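Local coordinates for putative carboxynorspermidine decarboxylase protein (Sinorhizobium meliloti, PDB 3MT1) that probably catalyses the pyridoxal-phosphate-dependent decarboxylation of carboxynorspermidine and carboxyspermidine to norspermidine and spermidine in polyamine biosynthesis, at residues E19-V24 with L229-A234; A40-F45 with V63-E68; R151-I156 with G185-R190; I161-E166 with G178-R183; F304-E309 with D314-Q319. All coordinates share one frame; numbering follows the deposited sequence.

Contact 1 of 5, residues E19-V24 with L229-A234. With SO4 (sulfate ion), chain D.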
# COMPACT_ATOMS: atom_id res chain seq x y z
N GLU B 19 21.20 19.45 -10.29
CA GLU B 19 22.04 20.63 -10.45
C GLU B 19 21.61 21.76 -9.53
O GLU B 19 22.44 22.59 -9.13
CB GLU B 19 22.01 21.13 -11.87
CG GLU B 19 22.52 20.16 -12.89
CD GLU B 19 22.21 20.59 -14.31
OE1 GLU B 19 21.16 21.23 -14.57
OE2 GLU B 19 23.03 20.29 -15.19
N ARG B 20 20.33 21.82 -9.20
CA ARG B 20 19.86 22.93 -8.38
C ARG B 20 20.23 22.67 -6.92
O ARG B 20 20.62 23.57 -6.19
CB ARG B 20 18.37 23.15 -8.56
CG ARG B 20 18.00 23.34 -10.02
CD ARG B 20 16.51 23.50 -10.20
NE ARG B 20 16.23 24.19 -11.44
CZ ARG B 20 15.03 24.64 -11.81
NH1 ARG B 20 13.97 24.44 -11.04
NH2 ARG B 20 14.90 25.26 -12.96
N ILE B 21 20.13 21.40 -6.54
CA ILE B 21 20.69 20.91 -5.28
C ILE B 21 22.20 21.26 -5.09
O ILE B 21 22.57 21.94 -4.13
CB ILE B 21 20.40 19.39 -5.10
CG1 ILE B 21 18.89 19.21 -4.85
CG2 ILE B 21 21.24 18.79 -3.97
CD1 ILE B 21 18.42 17.84 -4.51
N ALA B 22 23.05 20.80 -6.00
CA ALA B 22 24.48 21.17 -6.01
C ALA B 22 24.70 22.71 -5.82
O ALA B 22 25.48 23.15 -4.95
CB ALA B 22 25.10 20.68 -7.29
N HIS B 23 24.01 23.50 -6.62
CA HIS B 23 24.05 24.96 -6.53
C HIS B 23 23.82 25.40 -5.07
O HIS B 23 24.62 26.13 -4.51
CB HIS B 23 23.00 25.54 -7.48
CG HIS B 23 22.94 27.03 -7.49
ND1 HIS B 23 23.62 27.80 -8.40
CD2 HIS B 23 22.25 27.90 -6.71
CE1 HIS B 23 23.37 29.08 -8.17
NE2 HIS B 23 22.54 29.16 -7.15
N VAL B 24 22.77 24.89 -4.44
CA VAL B 24 22.52 25.19 -3.04
C VAL B 24 23.69 24.75 -2.15
O VAL B 24 24.14 25.52 -1.31
CB VAL B 24 21.23 24.52 -2.54
CG1 VAL B 24 21.18 24.51 -1.00
CG2 VAL B 24 20.00 25.19 -3.16
N LEU B 229 20.42 19.19 4.88
CA LEU B 229 19.10 19.23 4.33
C LEU B 229 18.76 17.79 4.00
O LEU B 229 19.66 17.01 3.64
CB LEU B 229 19.09 20.08 3.08
CG LEU B 229 19.31 21.58 3.22
CD1 LEU B 229 19.43 22.19 1.85
CD2 LEU B 229 18.18 22.28 3.99
N GLU B 230 17.48 17.43 4.12
CA GLU B 230 17.01 16.07 3.79
C GLU B 230 15.98 16.10 2.67
O GLU B 230 14.82 15.75 2.86
CB GLU B 230 16.35 15.44 5.00
CG GLU B 230 17.27 15.02 6.13
CD GLU B 230 16.47 14.63 7.39
OE1 GLU B 230 15.35 14.05 7.28
OE2 GLU B 230 16.97 14.89 8.51
N PRO B 231 16.37 16.55 1.47
CA PRO B 231 15.27 16.64 0.51
C PRO B 231 14.73 15.29 0.03
O PRO B 231 15.47 14.50 -0.56
CB PRO B 231 15.93 17.34 -0.68
CG PRO B 231 17.44 16.97 -0.53
CD PRO B 231 17.66 17.05 0.93
N GLY B 232 13.44 15.05 0.26
CA GLY B 232 12.76 13.91 -0.38
C GLY B 232 12.14 14.33 -1.70
O GLY B 232 12.76 14.29 -2.77
N GLU B 233 10.90 14.79 -1.61
CA GLU B 233 10.17 15.32 -2.75
C GLU B 233 10.97 16.29 -3.61
O GLU B 233 10.88 16.26 -4.85
CB GLU B 233 8.88 15.98 -2.28
CG GLU B 233 7.91 16.29 -3.43
CD GLU B 233 7.24 15.02 -4.06
OE1 GLU B 233 6.95 14.04 -3.32
OE2 GLU B 233 7.00 15.05 -5.30
N ALA B 234 11.76 17.16 -3.00
CA ALA B 234 12.45 18.15 -3.82
C ALA B 234 13.54 17.57 -4.76
O ALA B 234 13.92 18.19 -5.76
CB ALA B 234 12.99 19.26 -2.95
S SO4 D . 9.99 15.34 1.94
O1 SO4 D . 8.82 16.12 2.34
O2 SO4 D . 9.67 14.46 0.84
O3 SO4 D . 10.98 16.33 1.52
O4 SO4 D . 10.53 14.57 3.08
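I21 and V24, one turn apart on helix 11-28, reach L229 and P231 where the last strand of the parallel barrel runs out into a loop. I21 leaves the helix with CB directed at the loop. Its CG2 lies anti to the backbone N, while CG1 sits beside that N (chi1 -70°). CG2 and CG1 stay short of the loop, and CD1, carried on by CG1, makes the contact. There CD1 meets P231 CG at 4.2 Å, methyl against ring carbon. The same side chain also touches A32, on the first strand of the barrel, and T203. A branched aliphatic suits this place because it fills space with no polar atom to satisfy. V24 does the same one turn on: its CG1 approaches L229 CD1 to 4.1 Å, the two side chains crossing at about a right angle. On the far side of the loop the backbone turns polar. G232 N donates to O3 of a sulfate ion, probably from the crystallisation liquor, at 3.0 Å, and E233 N to O2 at 2.8 Å, the latter nearly straight (171°). A beta carbon on G232 would run into sulfate O2, so glycine lets the anion come this close. G199 N and Y324 OH complete the grip on the anion, a set consistent with the cofactor-phosphate site of this decarboxylase family. The chemistry is therefore divided: with no hydrogen bond between helix and loop, their meeting rests on buried hydrocarbon, while the loop's amides remain turned to the anion.

Contact 2 of 5, residues A40-F45 with V63-E68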
# COMPACT_ATOMS: atom_id res chain seq x y z
N ALA B 40 13.70 5.56 -3.34
CA ALA B 40 14.75 4.59 -3.08
C ALA B 40 14.97 3.71 -4.32
O ALA B 40 15.35 2.54 -4.24
CB ALA B 40 14.40 3.78 -1.86
N THR B 41 14.77 4.31 -5.49
CA THR B 41 14.94 3.61 -6.74
C THR B 41 16.43 3.64 -7.09
O THR B 41 16.90 4.51 -7.87
CB THR B 41 14.12 4.27 -7.80
OG1 THR B 41 12.76 4.13 -7.43
CG2 THR B 41 14.30 3.59 -9.15
N TRP B 42 17.14 2.67 -6.52
CA TRP B 42 18.58 2.72 -6.46
C TRP B 42 19.32 2.71 -7.81
O TRP B 42 20.43 3.23 -7.90
CB TRP B 42 19.15 1.68 -5.50
CG TRP B 42 18.71 0.26 -5.71
CD1 TRP B 42 17.62 -0.36 -5.14
CD2 TRP B 42 19.36 -0.72 -6.50
NE1 TRP B 42 17.54 -1.64 -5.56
CE2 TRP B 42 18.61 -1.90 -6.38
CE3 TRP B 42 20.51 -0.72 -7.29
CZ2 TRP B 42 18.96 -3.09 -7.05
CZ3 TRP B 42 20.88 -1.90 -7.94
CH2 TRP B 42 20.10 -3.06 -7.83
N SER B 43 18.71 2.18 -8.87
CA SER B 43 19.39 2.17 -10.17
C SER B 43 19.75 3.55 -10.73
O SER B 43 20.50 3.63 -11.74
CB SER B 43 18.55 1.43 -11.21
OG SER B 43 17.30 2.08 -11.34
N VAL B 44 19.22 4.62 -10.12
CA VAL B 44 19.57 5.97 -10.51
C VAL B 44 20.46 6.66 -9.47
O VAL B 44 20.80 7.83 -9.62
CB VAL B 44 18.32 6.87 -10.91
CG1 VAL B 44 17.51 6.24 -12.05
CG2 VAL B 44 17.44 7.22 -9.71
N PHE B 45 20.86 5.95 -8.42
CA PHE B 45 21.78 6.53 -7.46
C PHE B 45 23.12 6.99 -8.06
O PHE B 45 23.69 7.99 -7.64
CB PHE B 45 22.04 5.58 -6.30
CG PHE B 45 20.87 5.42 -5.37
CD1 PHE B 45 19.73 6.20 -5.50
CD2 PHE B 45 20.92 4.49 -4.35
CE1 PHE B 45 18.68 6.03 -4.65
CE2 PHE B 45 19.84 4.35 -3.47
CZ PHE B 45 18.74 5.11 -3.64
N VAL B 63 18.79 2.29 5.78
CA VAL B 63 20.18 2.58 6.05
C VAL B 63 21.15 1.63 5.33
O VAL B 63 22.16 2.06 4.78
CB VAL B 63 20.52 2.68 7.56
CG1 VAL B 63 20.75 1.29 8.23
CG2 VAL B 63 21.77 3.55 7.73
N ARG B 64 20.84 0.34 5.30
CA ARG B 64 21.66 -0.57 4.49
C ARG B 64 21.63 -0.21 2.98
O ARG B 64 22.70 -0.18 2.30
CB ARG B 64 21.22 -2.02 4.71
CG ARG B 64 21.92 -3.03 3.85
CD ARG B 64 21.76 -4.40 4.46
NE ARG B 64 22.33 -5.45 3.64
CZ ARG B 64 22.18 -6.75 3.86
NH1 ARG B 64 21.43 -7.16 4.87
NH2 ARG B 64 22.73 -7.64 3.05
N LEU B 65 20.44 0.11 2.48
CA LEU B 65 20.35 0.44 1.07
C LEU B 65 21.21 1.66 0.77
O LEU B 65 21.89 1.66 -0.23
CB LEU B 65 18.90 0.69 0.62
CG LEU B 65 18.71 1.14 -0.82
CD1 LEU B 65 18.94 0.01 -1.81
CD2 LEU B 65 17.36 1.67 -1.01
N GLY B 66 21.19 2.68 1.65
CA GLY B 66 21.91 3.93 1.42
C GLY B 66 23.41 3.69 1.48
O GLY B 66 24.15 4.19 0.63
N ARG B 67 23.86 2.92 2.48
CA ARG B 67 25.27 2.55 2.59
C ARG B 67 25.72 1.73 1.40
O ARG B 67 26.69 2.12 0.75
CB ARG B 67 25.60 1.85 3.92
CG ARG B 67 27.04 1.24 4.01
CD ARG B 67 28.21 2.25 3.82
NE ARG B 67 28.29 3.21 4.93
CZ ARG B 67 28.35 4.54 4.81
NH1 ARG B 67 28.38 5.13 3.61
NH2 ARG B 67 28.39 5.30 5.90
N GLU B 68 25.02 0.65 1.08
CA GLU B 68 25.48 -0.26 0.01
C GLU B 68 25.35 0.25 -1.40
O GLU B 68 26.16 -0.09 -2.23
CB GLU B 68 24.82 -1.63 0.13
CG GLU B 68 25.26 -2.34 1.42
CD GLU B 68 24.70 -3.74 1.60
OE1 GLU B 68 24.00 -4.24 0.70
OE2 GLU B 68 24.97 -4.34 2.67
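L65, on helix 60-70, lies opposite W42 with their CA atoms 8.1 Å apart, where segment 40-45 passes from an inverse gamma turn centred on T41 into a 3-10 turn. L65 carries the contact, and each part of its fork has its own partner. With CG anti to the backbone N (chi1 176°) the two methyls spread forward: CD1 presses on W42 CD1 at 3.6 Å, meeting the indole obliquely, and CD2 meets A40 CB at 3.7 Å. The branch point CG faces the edge of the F45 ring, 4.3 Å from CE2. A small alanine suits the place next to CD2, where there is little room between loop and helix. The loop is also packed on itself, since W42 CA stands 3.4 Å above the centre of one face of the F45 ring. The indole continues beyond the leucine to the dimer partner, where W42 NE1 donates to E361 O of the second subunit, and Y360 of that subunit packs on L65. Cutting L65 back to an alanine here would probably open a gap between A40, W42 and the F45 edge and leave one side of the indole without its apolar neighbour. Thus a loop after the first barrel strand leans on the helix that follows the second strand, as neighbouring units do in an alpha/beta (TIM-type) barrel, with this one lying at the subunit interface.

Contact 3 of 5, residues R151-I156 with G185-R190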
# COMPACT_ATOMS: atom_id res chain seq x y z
N ARG B 151 20.58 17.85 30.34
CA ARG B 151 21.15 16.80 31.20
C ARG B 151 21.88 15.73 30.37
O ARG B 151 22.64 14.91 30.91
CB ARG B 151 20.09 16.18 32.11
CG ARG B 151 20.65 15.81 33.47
CD ARG B 151 19.72 14.94 34.26
NE ARG B 151 20.37 13.69 34.68
CZ ARG B 151 20.15 12.51 34.10
NH1 ARG B 151 20.77 11.42 34.54
NH2 ARG B 151 19.29 12.40 33.09
N VAL B 152 21.68 15.76 29.07
CA VAL B 152 22.19 14.70 28.23
C VAL B 152 23.10 15.20 27.08
O VAL B 152 23.46 14.45 26.17
CB VAL B 152 21.02 13.79 27.82
CG1 VAL B 152 20.33 14.31 26.57
CG2 VAL B 152 21.49 12.37 27.67
N MSE B 153 23.54 16.45 27.20
CA MSE B 153 24.40 17.12 26.22
C MSE B 153 25.82 16.55 26.09
O MSE B 153 26.47 16.74 25.08
CB MSE B 153 24.47 18.61 26.53
CG MSE B 153 23.19 19.35 26.25
SE MSE B 153 22.89 19.68 24.34
CE MSE B 153 24.03 21.22 24.13
N ASP B 154 26.30 15.85 27.11
CA ASP B 154 27.62 15.23 27.05
C ASP B 154 27.63 13.95 26.20
O ASP B 154 28.65 13.28 26.08
CB ASP B 154 28.16 14.95 28.48
N ARG B 155 26.48 13.61 25.62
CA ARG B 155 26.35 12.35 24.90
C ARG B 155 25.94 12.55 23.45
O ARG B 155 25.98 11.61 22.65
CB ARG B 155 25.33 11.44 25.61
CG ARG B 155 25.40 11.48 27.12
CD ARG B 155 24.48 10.46 27.73
NE ARG B 155 25.06 9.12 27.71
CZ ARG B 155 24.44 8.02 28.12
NH1 ARG B 155 23.19 8.06 28.58
NH2 ARG B 155 25.07 6.85 28.05
N ILE B 156 25.52 13.76 23.10
CA ILE B 156 25.20 14.05 21.69
C ILE B 156 26.16 15.08 21.11
O ILE B 156 27.12 15.45 21.74
CB ILE B 156 23.74 14.48 21.48
CG1 ILE B 156 23.42 15.68 22.38
CG2 ILE B 156 22.79 13.28 21.66
CD1 ILE B 156 21.95 15.79 22.82
N GLY B 185 18.12 27.98 20.03
CA GLY B 185 19.33 28.72 19.68
C GLY B 185 20.47 28.55 20.66
O GLY B 185 21.62 28.32 20.26
N ALA B 186 20.17 28.64 21.94
CA ALA B 186 21.21 28.53 22.96
C ALA B 186 21.86 27.15 22.85
O ALA B 186 23.08 27.04 22.86
CB ALA B 186 20.65 28.80 24.35
N LEU B 187 21.05 26.10 22.69
CA LEU B 187 21.56 24.73 22.57
C LEU B 187 22.27 24.41 21.24
O LEU B 187 23.28 23.70 21.22
CB LEU B 187 20.42 23.74 22.80
CG LEU B 187 19.87 23.69 24.24
CD1 LEU B 187 18.70 22.74 24.32
CD2 LEU B 187 20.95 23.28 25.24
N ILE B 188 21.72 24.92 20.14
CA ILE B 188 22.29 24.69 18.81
C ILE B 188 23.76 25.15 18.73
O ILE B 188 24.62 24.41 18.27
CB ILE B 188 21.40 25.33 17.70
CG1 ILE B 188 20.04 24.60 17.63
CG2 ILE B 188 22.10 25.31 16.35
CD1 ILE B 188 18.92 25.33 16.86
N ALA B 189 24.04 26.36 19.22
CA ALA B 189 25.42 26.88 19.29
C ALA B 189 26.42 25.87 19.87
O ALA B 189 27.58 25.85 19.45
CB ALA B 189 25.48 28.21 20.09
N ARG B 190 25.96 25.04 20.80
CA ARG B 190 26.83 24.15 21.59
C ARG B 190 27.14 22.82 20.90
O ARG B 190 28.06 22.10 21.31
CB ARG B 190 26.23 23.88 22.98
CG ARG B 190 26.14 25.10 23.90
CD ARG B 190 25.31 24.81 25.17
NE ARG B 190 25.74 23.58 25.85
CZ ARG B 190 25.18 23.05 26.94
NH1 ARG B 190 24.13 23.64 27.52
NH2 ARG B 190 25.67 21.92 27.44
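The turn before strand 158-160 of the alpha/beta barrel meets the C-terminal part of the next barrel helix, 170-190: M153, in a type I turn from V152 to R155, packs on R190 and L187. M153 is present as selenomethionine, with selenium in place of sulfur. Its chain folds twice, at chi2 (-76°) and chi3 (-80°), and this coil brings the terminal CE over the arginine instead of letting it run past. CE stands 3.3 Å above one face of the R190 guanidinium, displaced toward the rim, and its nearest atom there is NE at 3.4 Å. The base of the side chain joins in as well: M153 CB lies 3.6 Å from R190 NH2. CE also touches L187 CD2 at 3.9 Å, roughly at right angles to the direction of R190 NE, so a single methyl bridges a flat cation and an aliphatic branch. A long, flexible chain with a terminal methyl is well suited to both. The charge of R190 is met by E150, which forms a salt bridge with NH1 and lies on the short helix just before the turn. L187 also packs on V146 and V149 of that helix and on F159 of the adjacent strand. Successive alpha-to-beta passages, leading into strands 158-160 and 193-195, thus lie side by side, as in a TIM-type barrel.

Contact 4 of 5, residues I161-E166 with G178-R183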
# COMPACT_ATOMS: atom_id res chain seq x y z
N ILE B 161 15.80 18.53 13.28
CA ILE B 161 14.54 19.28 13.35
C ILE B 161 13.87 19.20 12.00
O ILE B 161 14.45 19.60 11.00
CB ILE B 161 14.76 20.78 13.69
CG1 ILE B 161 15.06 20.99 15.17
CG2 ILE B 161 13.55 21.62 13.33
CD1 ILE B 161 16.55 20.97 15.47
N HIS B 162 12.67 18.66 11.94
CA HIS B 162 11.98 18.50 10.67
C HIS B 162 10.53 18.93 10.89
O HIS B 162 9.67 18.16 11.32
CB HIS B 162 12.12 17.06 10.16
CG HIS B 162 11.34 16.76 8.92
ND1 HIS B 162 11.85 16.91 7.65
CD2 HIS B 162 10.07 16.30 8.76
CE1 HIS B 162 10.94 16.56 6.76
NE2 HIS B 162 9.85 16.19 7.40
N ASN B 163 10.30 20.22 10.63
CA ASN B 163 8.97 20.81 10.72
C ASN B 163 8.29 21.03 9.37
O ASN B 163 7.08 20.77 9.23
CB ASN B 163 9.01 22.12 11.52
CG ASN B 163 10.17 22.99 11.13
OD1 ASN B 163 11.17 22.50 10.60
ND2 ASN B 163 10.07 24.30 11.40
N ASN B 164 9.04 21.51 8.38
CA ASN B 164 8.44 21.87 7.09
C ASN B 164 7.78 20.70 6.39
O ASN B 164 8.13 19.55 6.63
CB ASN B 164 9.47 22.53 6.19
CG ASN B 164 10.14 23.69 6.86
OD1 ASN B 164 9.71 24.84 6.72
ND2 ASN B 164 11.16 23.39 7.66
N CYS B 165 6.81 20.99 5.53
CA CYS B 165 6.09 19.92 4.91
C CYS B 165 5.96 20.01 3.40
O CYS B 165 6.59 19.26 2.68
CB CYS B 165 4.74 19.73 5.58
SG CYS B 165 4.06 18.12 5.15
N GLU B 166 5.13 20.90 2.89
CA GLU B 166 5.07 21.02 1.44
C GLU B 166 5.63 22.38 1.12
O GLU B 166 5.28 22.98 0.11
CB GLU B 166 3.62 20.90 0.95
CG GLU B 166 2.67 22.11 1.34
CD GLU B 166 1.23 21.67 1.70
OE1 GLU B 166 0.31 22.54 1.73
OE2 GLU B 166 1.02 20.47 1.95
N GLY B 178 13.32 30.90 12.07
CA GLY B 178 13.38 31.94 13.08
C GLY B 178 12.89 31.45 14.42
O GLY B 178 13.55 31.67 15.43
N GLU B 179 11.75 30.76 14.43
CA GLU B 179 11.19 30.20 15.67
C GLU B 179 12.04 29.06 16.24
O GLU B 179 11.97 28.77 17.45
CB GLU B 179 9.70 29.79 15.52
CG GLU B 179 8.73 30.85 16.14
CD GLU B 179 7.23 30.54 15.96
OE1 GLU B 179 6.85 29.86 14.97
OE2 GLU B 179 6.44 30.98 16.82
N ILE B 180 12.84 28.45 15.38
CA ILE B 180 13.82 27.44 15.79
C ILE B 180 14.97 28.02 16.66
O ILE B 180 15.34 27.44 17.68
CB ILE B 180 14.36 26.70 14.55
CG1 ILE B 180 13.29 25.73 14.03
CG2 ILE B 180 15.69 25.98 14.86
CD1 ILE B 180 13.63 25.07 12.69
N GLU B 181 15.49 29.18 16.26
CA GLU B 181 16.53 29.88 17.02
C GLU B 181 16.06 30.27 18.42
O GLU B 181 16.77 30.09 19.40
CB GLU B 181 17.04 31.11 16.24
CG GLU B 181 17.71 30.75 14.89
CD GLU B 181 18.31 31.95 14.15
OE1 GLU B 181 17.90 32.18 12.98
OE2 GLU B 181 19.19 32.65 14.72
N GLU B 182 14.84 30.77 18.51
CA GLU B 182 14.27 31.25 19.76
C GLU B 182 14.01 30.14 20.76
O GLU B 182 14.16 30.34 21.97
CB GLU B 182 12.98 32.02 19.46
CG GLU B 182 13.12 32.94 18.26
CD GLU B 182 12.08 34.05 18.23
OE1 GLU B 182 10.90 33.77 17.92
OE2 GLU B 182 12.47 35.22 18.48
N ARG B 183 13.62 28.96 20.28
CA ARG B 183 13.40 27.82 21.17
C ARG B 183 14.68 27.06 21.54
O ARG B 183 14.79 26.54 22.65
CB ARG B 183 12.32 26.86 20.62
CG ARG B 183 10.91 27.09 21.21
CD ARG B 183 9.87 26.27 20.46
NE ARG B 183 8.64 26.03 21.22
CZ ARG B 183 7.62 26.89 21.33
NH1 ARG B 183 7.65 28.08 20.73
NH2 ARG B 183 6.55 26.57 22.06
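I161 and I180 pack the beginning and the middle of a beta-alpha-beta unit of the alpha/beta barrel against each other: the first follows directly on strand 158-160, the second sits on helix 170-190, which leads back to strand 193-195. This is the tight part. The two isoleucines slide past each other in opposite directions, and I161 CG2 comes to 3.5 Å from I180 CD1, close for two methyls. With CG1 of I161 beside the backbone N (chi1 -77°), CG2 lies anti to it and points at the helix. I180 in turn stretches out straight, with chi2 at 172°, and delivers its CD1 to I161. Isoleucine suits both buried positions because its hydrocarbon leaves no polar atom to satisfy and its branches fill uneven space; I161 also touches L120 and P122. The loose side begins a few residues on, where C165 and E166 run into solvent and make no contact with the helix segment. On the helix, E179 and E182 are likewise exposed, whereas E181 faces another neighbour and holds salt bridges to R215 and R222. N163 marks the border between the two regimes. Its amide comes to I180 from the opposite direction, and one methyl is shared by both of its ends: I180 CD1 lies 3.9 Å from N163 ND2 and 4.1 Å from N163 OD1.

Contact 5 of 5, residues F304-E309 with D314-Q319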
# COMPACT_ATOMS: atom_id res chain seq x y z
N PHE B 304 -10.49 14.70 -15.39
CA PHE B 304 -9.65 15.54 -16.20
C PHE B 304 -10.31 16.00 -17.48
O PHE B 304 -11.30 15.44 -17.93
CB PHE B 304 -8.32 14.87 -16.51
CG PHE B 304 -7.54 14.53 -15.29
CD1 PHE B 304 -6.89 15.52 -14.58
CD2 PHE B 304 -7.50 13.22 -14.82
CE1 PHE B 304 -6.19 15.22 -13.44
CE2 PHE B 304 -6.80 12.91 -13.67
CZ PHE B 304 -6.14 13.92 -12.98
N ARG B 305 -9.75 17.07 -18.02
CA ARG B 305 -10.06 17.54 -19.35
C ARG B 305 -9.06 16.95 -20.36
O ARG B 305 -7.86 16.78 -20.08
CB ARG B 305 -10.10 19.07 -19.38
CG ARG B 305 -11.38 19.65 -18.85
CD ARG B 305 -11.20 21.08 -18.37
NE ARG B 305 -12.48 21.79 -18.37
CZ ARG B 305 -12.86 22.68 -17.45
NH1 ARG B 305 -12.06 22.96 -16.42
NH2 ARG B 305 -14.04 23.28 -17.55
N PHE B 306 -9.61 16.62 -21.53
CA PHE B 306 -8.88 16.16 -22.68
C PHE B 306 -9.46 16.91 -23.87
O PHE B 306 -10.58 17.44 -23.79
CB PHE B 306 -9.06 14.66 -22.85
CG PHE B 306 -8.56 13.86 -21.67
CD1 PHE B 306 -7.22 13.49 -21.60
CD2 PHE B 306 -9.42 13.52 -20.63
CE1 PHE B 306 -6.74 12.77 -20.51
CE2 PHE B 306 -8.95 12.80 -19.54
CZ PHE B 306 -7.61 12.43 -19.47
N ALA B 307 -8.70 16.98 -24.95
CA ALA B 307 -9.12 17.73 -26.14
C ALA B 307 -9.98 16.84 -27.05
O ALA B 307 -10.93 17.32 -27.67
CB ALA B 307 -7.91 18.25 -26.86
N GLU B 308 -9.63 15.55 -27.08
CA GLU B 308 -10.32 14.53 -27.90
C GLU B 308 -10.85 13.39 -27.06
O GLU B 308 -10.19 12.91 -26.13
CB GLU B 308 -9.40 13.90 -28.97
CG GLU B 308 -8.44 14.86 -29.67
CD GLU B 308 -7.17 15.08 -28.87
OE1 GLU B 308 -7.05 14.46 -27.79
OE2 GLU B 308 -6.31 15.87 -29.32
N GLU B 309 -12.04 12.94 -27.44
CA GLU B 309 -12.63 11.70 -26.96
C GLU B 309 -11.57 10.59 -26.79
O GLU B 309 -10.80 10.31 -27.72
CB GLU B 309 -13.69 11.25 -27.95
CG GLU B 309 -14.78 10.41 -27.35
CD GLU B 309 -15.42 9.49 -28.36
OE1 GLU B 309 -15.14 9.60 -29.58
OE2 GLU B 309 -16.23 8.65 -27.93
N ASP B 314 -5.51 4.35 -25.90
CA ASP B 314 -4.90 5.67 -25.75
C ASP B 314 -4.06 5.71 -24.51
O ASP B 314 -4.39 5.10 -23.49
CB ASP B 314 -5.96 6.78 -25.71
CG ASP B 314 -6.61 7.02 -27.09
OD1 ASP B 314 -6.10 6.48 -28.11
OD2 ASP B 314 -7.63 7.76 -27.15
N ARG B 315 -2.97 6.47 -24.61
CA ARG B 315 -1.94 6.49 -23.62
C ARG B 315 -2.13 7.74 -22.80
O ARG B 315 -2.33 8.81 -23.35
CB ARG B 315 -0.59 6.52 -24.33
CG ARG B 315 0.51 7.04 -23.44
CD ARG B 315 0.86 5.99 -22.33
NE ARG B 315 1.51 4.87 -22.97
CZ ARG B 315 2.80 4.89 -23.29
NH1 ARG B 315 3.51 5.96 -22.97
NH2 ARG B 315 3.38 3.85 -23.89
N ILE B 316 -2.07 7.58 -21.47
CA ILE B 316 -2.16 8.69 -20.51
C ILE B 316 -0.94 8.68 -19.56
O ILE B 316 -0.57 7.63 -19.06
CB ILE B 316 -3.49 8.56 -19.70
CG1 ILE B 316 -4.70 8.97 -20.56
CG2 ILE B 316 -3.45 9.38 -18.37
CD1 ILE B 316 -6.03 8.50 -20.01
N SER B 317 -0.35 9.85 -19.32
CA SER B 317 0.83 9.99 -18.45
C SER B 317 0.51 10.73 -17.13
O SER B 317 0.32 11.94 -17.14
CB SER B 317 1.97 10.75 -19.16
OG SER B 317 2.08 10.40 -20.52
N PHE B 318 0.49 10.04 -16.00
CA PHE B 318 0.34 10.79 -14.75
C PHE B 318 1.63 11.46 -14.40
O PHE B 318 2.68 10.85 -14.40
CB PHE B 318 -0.27 9.94 -13.63
CG PHE B 318 -1.65 9.48 -13.96
CD1 PHE B 318 -2.67 10.40 -14.11
CD2 PHE B 318 -1.91 8.14 -14.22
CE1 PHE B 318 -3.96 10.00 -14.46
CE2 PHE B 318 -3.20 7.70 -14.57
CZ PHE B 318 -4.23 8.65 -14.70
N GLN B 319 1.54 12.74 -14.13
CA GLN B 319 2.72 13.56 -13.93
C GLN B 319 3.21 13.47 -12.49
O GLN B 319 2.45 13.10 -11.59
CB GLN B 319 2.42 15.02 -14.31
CG GLN B 319 1.95 15.21 -15.74
CD GLN B 319 2.98 14.77 -16.79
OE1 GLN B 319 4.16 15.14 -16.74
NE2 GLN B 319 2.52 13.97 -17.73
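F304 and F318 meet through CE2 of the first and CE1 of the second, 4.1 Å apart. Both have CG beside the backbone N and anti to the carbonyl carbon (chi1 -60° and -63°). F304 CE2 arrives at the edge of the F318 ring, close to its plane. F318 starts off at an angle to the other segment, and only its long ring brings it near. One face of that ring is taken by I316 CG2 from its own strand, 3.8 Å above the plane and toward the rim. F306 repeats the conformation of F304 two residues on, and its CZ reaches I316 CD1 at 4.3 Å, the isoleucine being nearly extended (chi2 163°). Large rings suit these places because the backbones stand far apart, 10.3 Å between the CA atoms of F306 and I316, and a short side chain could not span that distance. Near the turn, D314 OD2 lies 4.1 Å from E309 O without bonding to it, and accepts a hydrogen bond from K311 N. The two strands do not pair: 300-306 bonds to 286-291 and 315-318 to 240-251, and the aromatics pack between these two flanks of the curled C-terminal sheet.

How the contacts relate
From the N terminus, contact 1 opens first, on helix 11-28, and closes only at 229-234, so its loop spans nearly the whole alpha/beta barrel and joins the first helix to the end of the eighth strand. Within this span lie contacts 2, 3 and 4. Contact 2 closes a short loop early, linking the first two barrel units near the dimer partner. Contact 3 opens later and encloses contact 4; both use helix 170-190 and touch through I188 and I180. No two loops cross. Contact 5 follows in series, in the C-terminal sheet domain, its centre about 54 Å from that of contact 3.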